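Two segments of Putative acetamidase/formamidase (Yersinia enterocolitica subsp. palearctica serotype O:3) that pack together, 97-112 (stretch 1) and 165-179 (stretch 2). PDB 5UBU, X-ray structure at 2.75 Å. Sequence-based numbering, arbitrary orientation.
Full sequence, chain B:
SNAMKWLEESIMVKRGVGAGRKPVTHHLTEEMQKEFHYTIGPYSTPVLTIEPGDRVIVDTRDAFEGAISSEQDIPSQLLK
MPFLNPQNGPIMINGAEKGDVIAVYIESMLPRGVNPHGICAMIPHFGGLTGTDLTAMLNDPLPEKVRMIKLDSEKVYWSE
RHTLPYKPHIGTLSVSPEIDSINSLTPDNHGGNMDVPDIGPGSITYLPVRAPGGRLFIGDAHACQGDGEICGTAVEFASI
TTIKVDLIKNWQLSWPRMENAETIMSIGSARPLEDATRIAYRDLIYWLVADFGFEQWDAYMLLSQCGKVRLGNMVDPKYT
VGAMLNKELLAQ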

# COMPACT_ATOMS: atom_id res chain seq x y z
N GLU B 97 5.57 33.32 12.02
CA GLU B 97 4.13 33.11 12.24
C GLU B 97 3.60 32.19 11.15
O GLU B 97 4.25 32.00 10.12
N LYS B 98 2.41 31.64 11.38
CA LYS B 98 1.79 30.73 10.42
C LYS B 98 1.75 31.35 9.03
O LYS B 98 1.32 32.49 8.87
N GLY B 99 2.21 30.60 8.04
CA GLY B 99 2.26 31.07 6.66
C GLY B 99 3.69 31.35 6.23
O GLY B 99 3.95 31.49 5.03
N ASP B 100 4.60 31.46 7.21
CA ASP B 100 6.02 31.70 6.94
C ASP B 100 6.75 30.38 6.74
O ASP B 100 6.14 29.30 6.77
N VAL B 101 8.05 30.48 6.49
CA VAL B 101 8.90 29.32 6.28
C VAL B 101 10.23 29.51 6.98
O VAL B 101 10.83 30.59 6.90
N ILE B 102 10.68 28.47 7.68
CA ILE B 102 11.97 28.51 8.35
C ILE B 102 12.96 27.87 7.38
O ILE B 102 12.73 26.77 6.90
N ALA B 103 14.05 28.58 7.10
CA ALA B 103 15.09 28.06 6.22
C ALA B 103 16.22 27.61 7.13
O ALA B 103 16.73 28.40 7.92
N VAL B 104 16.61 26.34 7.04
CA VAL B 104 17.68 25.81 7.88
C VAL B 104 18.84 25.37 7.01
O VAL B 104 18.77 24.35 6.32
N TYR B 105 19.92 26.14 7.04
CA TYR B 105 21.12 25.81 6.28
C TYR B 105 22.11 25.12 7.20
O TYR B 105 22.53 25.69 8.18
N ILE B 106 22.47 23.88 6.88
CA ILE B 106 23.43 23.13 7.68
C ILE B 106 24.84 23.46 7.17
O ILE B 106 25.14 23.22 6.00
N GLU B 107 25.67 24.04 8.03
CA GLU B 107 27.03 24.40 7.63
C GLU B 107 27.99 23.25 7.76
O GLU B 107 28.78 22.98 6.84
N SER B 108 27.93 22.59 8.91
CA SER B 108 28.82 21.49 9.22
C SER B 108 28.28 20.56 10.30
O SER B 108 27.40 20.92 11.08
N MSE B 109 28.84 19.35 10.32
CA MSE B 109 28.46 18.31 11.28
C MSE B 109 29.70 17.53 11.61
O MSE B 109 30.32 16.93 10.73
N LEU B 110 30.09 17.55 12.88
CA LEU B 110 31.28 16.83 13.34
C LEU B 110 30.89 15.88 14.46
O LEU B 110 29.90 16.12 15.15
N PRO B 111 31.64 14.78 14.64
CA PRO B 111 31.31 13.86 15.74
C PRO B 111 31.69 14.51 17.06
O PRO B 111 32.69 15.21 17.14
N ARG B 112 30.86 14.28 18.08
CA ARG B 112 31.06 14.87 19.39
C ARG B 112 31.56 13.84 20.39
O ARG B 112 31.15 12.69 20.36
N PRO B 165 32.72 6.37 3.51
CA PRO B 165 32.99 7.80 3.66
C PRO B 165 32.04 8.43 4.66
O PRO B 165 30.91 7.97 4.85
N TYR B 166 32.50 9.49 5.31
CA TYR B 166 31.71 10.23 6.28
C TYR B 166 30.83 11.23 5.54
O TYR B 166 31.30 12.25 5.05
N LYS B 167 29.55 10.88 5.40
CA LYS B 167 28.55 11.73 4.74
C LYS B 167 27.45 11.98 5.76
O LYS B 167 26.39 11.36 5.71
N PRO B 168 27.69 12.90 6.70
CA PRO B 168 26.70 13.14 7.72
C PRO B 168 25.46 13.91 7.25
O PRO B 168 25.51 14.62 6.25
N HIS B 169 24.36 13.71 7.97
CA HIS B 169 23.10 14.40 7.69
C HIS B 169 22.19 14.26 8.90
O HIS B 169 22.37 13.38 9.74
N ILE B 170 21.21 15.15 8.96
CA ILE B 170 20.24 15.17 10.04
C ILE B 170 19.03 14.31 9.68
O ILE B 170 18.43 14.47 8.63
N GLY B 171 18.69 13.41 10.58
CA GLY B 171 17.55 12.51 10.40
C GLY B 171 16.24 13.18 10.77
O GLY B 171 15.25 12.99 10.08
N THR B 172 16.24 13.94 11.86
CA THR B 172 15.04 14.64 12.33
C THR B 172 15.22 16.15 12.37
O THR B 172 15.93 16.68 13.21
N LEU B 173 14.56 16.84 11.44
CA LEU B 173 14.59 18.29 11.36
C LEU B 173 13.13 18.69 11.21
O LEU B 173 12.46 18.27 10.27
N SER B 174 12.62 19.51 12.13
CA SER B 174 11.20 19.87 12.06
C SER B 174 10.80 21.14 12.77
O SER B 174 11.58 21.75 13.49
N VAL B 175 9.56 21.54 12.52
CA VAL B 175 8.94 22.69 13.17
C VAL B 175 7.64 22.17 13.78
O VAL B 175 7.12 21.14 13.37
N SER B 176 7.12 22.88 14.78
CA SER B 176 5.90 22.46 15.45
C SER B 176 4.63 22.55 14.61
O SER B 176 4.50 23.44 13.79
N PRO B 177 3.72 21.57 14.78
CA PRO B 177 2.41 21.67 14.16
C PRO B 177 1.64 22.77 14.88
O PRO B 177 2.10 23.26 15.91
N GLU B 178 0.48 23.15 14.37
CA GLU B 178 -0.29 24.21 15.00
C GLU B 178 -0.77 23.80 16.39
O GLU B 178 -0.53 24.52 17.36
N ILE B 179 -1.43 22.64 16.48
CA ILE B 179 -1.95 22.13 17.77
C ILE B 179 -1.53 20.72 18.13
O ILE B 179 -1.58 20.35 19.30

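The two stretches run roughly antiparallel and meet mostly through side chains. Tyr 166 (chi1 t) opens the contact. Its long phenol reaches the backbone of stretch 1, where Tyr 166 OH donates a hydrogen bond to Met 109 O at 2.7 Å, the carbonyl lying near the ring plane; Pro 111 CD approaches obliquely, 4.1 Å from Tyr 166 CZ. Pro 168, compact and apolar, points toward stretch 1 and sets its CB 3.9 Å from Met 109 CB. His 169 points away, but its carbonyl O lies 3.6 Å from CE of Met 109, a selenomethionine whose m, t, p chain is long and flexible enough to extend on to Ile 170. There Met 109 CE sits 3.5 Å from Ile 170 CD1, while Ile 170 CG1, in an m, m side chain directed sideways, meets Ile 106 CD1 at 3.9 Å.

After the corner at Gly 171, alternation typical of a strand takes over. Leu 173 (t, p) points toward Val 104, CD2 to CB 4.0 Å; Ser 174 turns away; Val 175 (m) packs CG1 against Ile 102 CG1 at 4.0 Å. These branched aliphatics suit a buried, apolar layer. At the far end of stretch 2, extended Glu 178 brings OE2 within 4.3 Å of Lys 98 NZ, opposite charges near each other but beyond a salt bridge.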

# COMPACT_ATOMS: atom_id res chain seq x y z
CB GLU B 97 3.35 34.44 12.25
CG GLU B 97 3.41 35.23 10.95
CD GLU B 97 2.74 36.59 11.01
OE1 GLU B 97 2.84 37.32 10.00
OE2 GLU B 97 2.12 36.93 12.04
CB LYS B 98 0.40 30.33 10.89
CG LYS B 98 -0.33 29.38 9.97
CD LYS B 98 -1.65 28.95 10.65
CE LYS B 98 -2.69 28.39 9.69
NZ LYS B 98 -2.15 27.35 8.78
CB ASP B 100 6.69 32.49 8.09
CG ASP B 100 6.15 33.91 8.23
OD1 ASP B 100 5.47 34.38 7.29
OD2 ASP B 100 6.44 34.57 9.25
CB VAL B 101 9.16 29.10 4.78
CG1 VAL B 101 10.20 28.01 4.55
CG2 VAL B 101 7.87 28.74 4.07
CB ILE B 102 11.98 27.67 9.64
CG1 ILE B 102 10.95 28.19 10.64
CG2 ILE B 102 13.37 27.66 10.26
CD1 ILE B 102 11.18 29.62 11.11
CB ALA B 103 15.57 29.13 5.26
CB VAL B 104 17.20 24.62 8.73
CG1 VAL B 104 18.32 24.10 9.62
CG2 VAL B 104 15.99 25.01 9.57
CB TYR B 105 21.74 27.06 5.64
CG TYR B 105 23.10 26.81 5.04
CD1 TYR B 105 23.27 25.90 4.00
CD2 TYR B 105 24.23 27.49 5.50
CE1 TYR B 105 24.52 25.64 3.46
CE2 TYR B 105 25.49 27.24 4.95
CZ TYR B 105 25.62 26.31 3.93
OH TYR B 105 26.85 26.05 3.38
CB ILE B 106 23.16 21.62 7.62
CG1 ILE B 106 21.71 21.32 8.06
CG2 ILE B 106 24.16 20.87 8.50
CD1 ILE B 106 21.29 19.87 7.89
CB GLU B 107 27.59 25.54 8.49
CG GLU B 107 26.86 26.87 8.39
CD GLU B 107 27.55 27.95 9.19
OE1 GLU B 107 26.99 29.06 9.32
OE2 GLU B 107 28.66 27.68 9.72
CB SER B 108 30.15 22.07 9.70
OG SER B 108 29.95 22.92 10.82
CB MSE B 109 27.41 17.40 10.65
CG MSE B 109 26.07 18.09 10.49
SE MSE B 109 24.75 16.81 9.79
CE MSE B 109 24.60 15.64 11.36
CB LEU B 110 32.34 17.82 13.86
CG LEU B 110 32.82 18.90 12.89
CD1 LEU B 110 33.74 19.88 13.59
CD2 LEU B 110 33.47 18.28 11.66
CB PRO B 111 32.16 12.62 15.45
CG PRO B 111 33.23 13.06 14.51
CD PRO B 111 32.71 14.25 13.76
CB ARG B 112 29.73 15.48 19.85
CG ARG B 112 29.81 16.39 21.07
CD ARG B 112 28.52 17.17 21.24
NE ARG B 112 27.37 16.32 21.49
CZ ARG B 112 26.94 15.91 22.69
NH1 ARG B 112 27.55 16.29 23.81
NH2 ARG B 112 25.86 15.13 22.77
CB PRO B 165 32.73 8.36 2.25
CG PRO B 165 32.79 7.20 1.34
CD PRO B 165 32.31 6.03 2.14
CB TYR B 166 32.65 10.93 7.28
CG TYR B 166 31.98 11.80 8.31
CD1 TYR B 166 31.27 11.24 9.38
CD2 TYR B 166 32.10 13.19 8.26
CE1 TYR B 166 30.65 12.05 10.33
CE2 TYR B 166 31.49 14.00 9.20
CZ TYR B 166 30.77 13.43 10.23
OH TYR B 166 30.17 14.23 11.17
CB LYS B 167 27.97 11.01 3.51
CG LYS B 167 28.97 10.73 2.40
CD LYS B 167 29.41 11.98 1.64
CE LYS B 167 28.29 12.52 0.77
NZ LYS B 167 27.82 11.51 -0.23
CB PRO B 168 27.47 13.98 8.75
CG PRO B 168 28.40 14.77 7.90
CD PRO B 168 28.83 13.83 6.81
CB HIS B 169 22.41 13.83 6.46
CG HIS B 169 22.00 12.40 6.60
ND1 HIS B 169 22.86 11.36 6.33
CD2 HIS B 169 20.83 11.83 6.97
CE1 HIS B 169 22.25 10.21 6.54
NE2 HIS B 169 21.01 10.47 6.93
CB ILE B 170 19.80 16.62 10.35
CG1 ILE B 170 20.98 17.42 10.93
CG2 ILE B 170 18.62 16.66 11.31
CD1 ILE B 170 21.47 16.93 12.28
CB THR B 172 14.62 14.19 13.75
OG1 THR B 172 15.66 14.48 14.69
CG2 THR B 172 14.30 12.70 13.80
CB LEU B 173 15.42 18.77 10.17
CG LEU B 173 15.60 20.29 10.05
CD1 LEU B 173 16.30 20.85 11.29
CD2 LEU B 173 16.35 20.67 8.78
CB SER B 174 10.39 18.72 12.67
OG SER B 174 10.79 18.47 14.00
CB VAL B 175 8.71 23.87 12.22
CG1 VAL B 175 10.04 24.50 11.84
CG2 VAL B 175 7.94 23.46 10.98
CB SER B 176 5.66 23.30 16.70
OG SER B 176 4.42 22.98 17.30
CB PRO B 177 1.78 20.31 14.46
CG PRO B 177 2.91 19.38 14.54
CD PRO B 177 4.05 20.17 15.12
CB GLU B 178 -1.48 24.60 14.12
CG GLU B 178 -2.25 25.80 14.67
CD GLU B 178 -3.34 26.30 13.74
OE1 GLU B 178 -4.06 27.21 14.18
OE2 GLU B 178 -3.48 25.80 12.60
CB ILE B 179 -3.50 22.23 17.86
CG1 ILE B 179 -4.19 21.31 16.83
CG2 ILE B 179 -3.95 23.68 17.69
CD1 ILE B 179 -5.69 21.24 16.99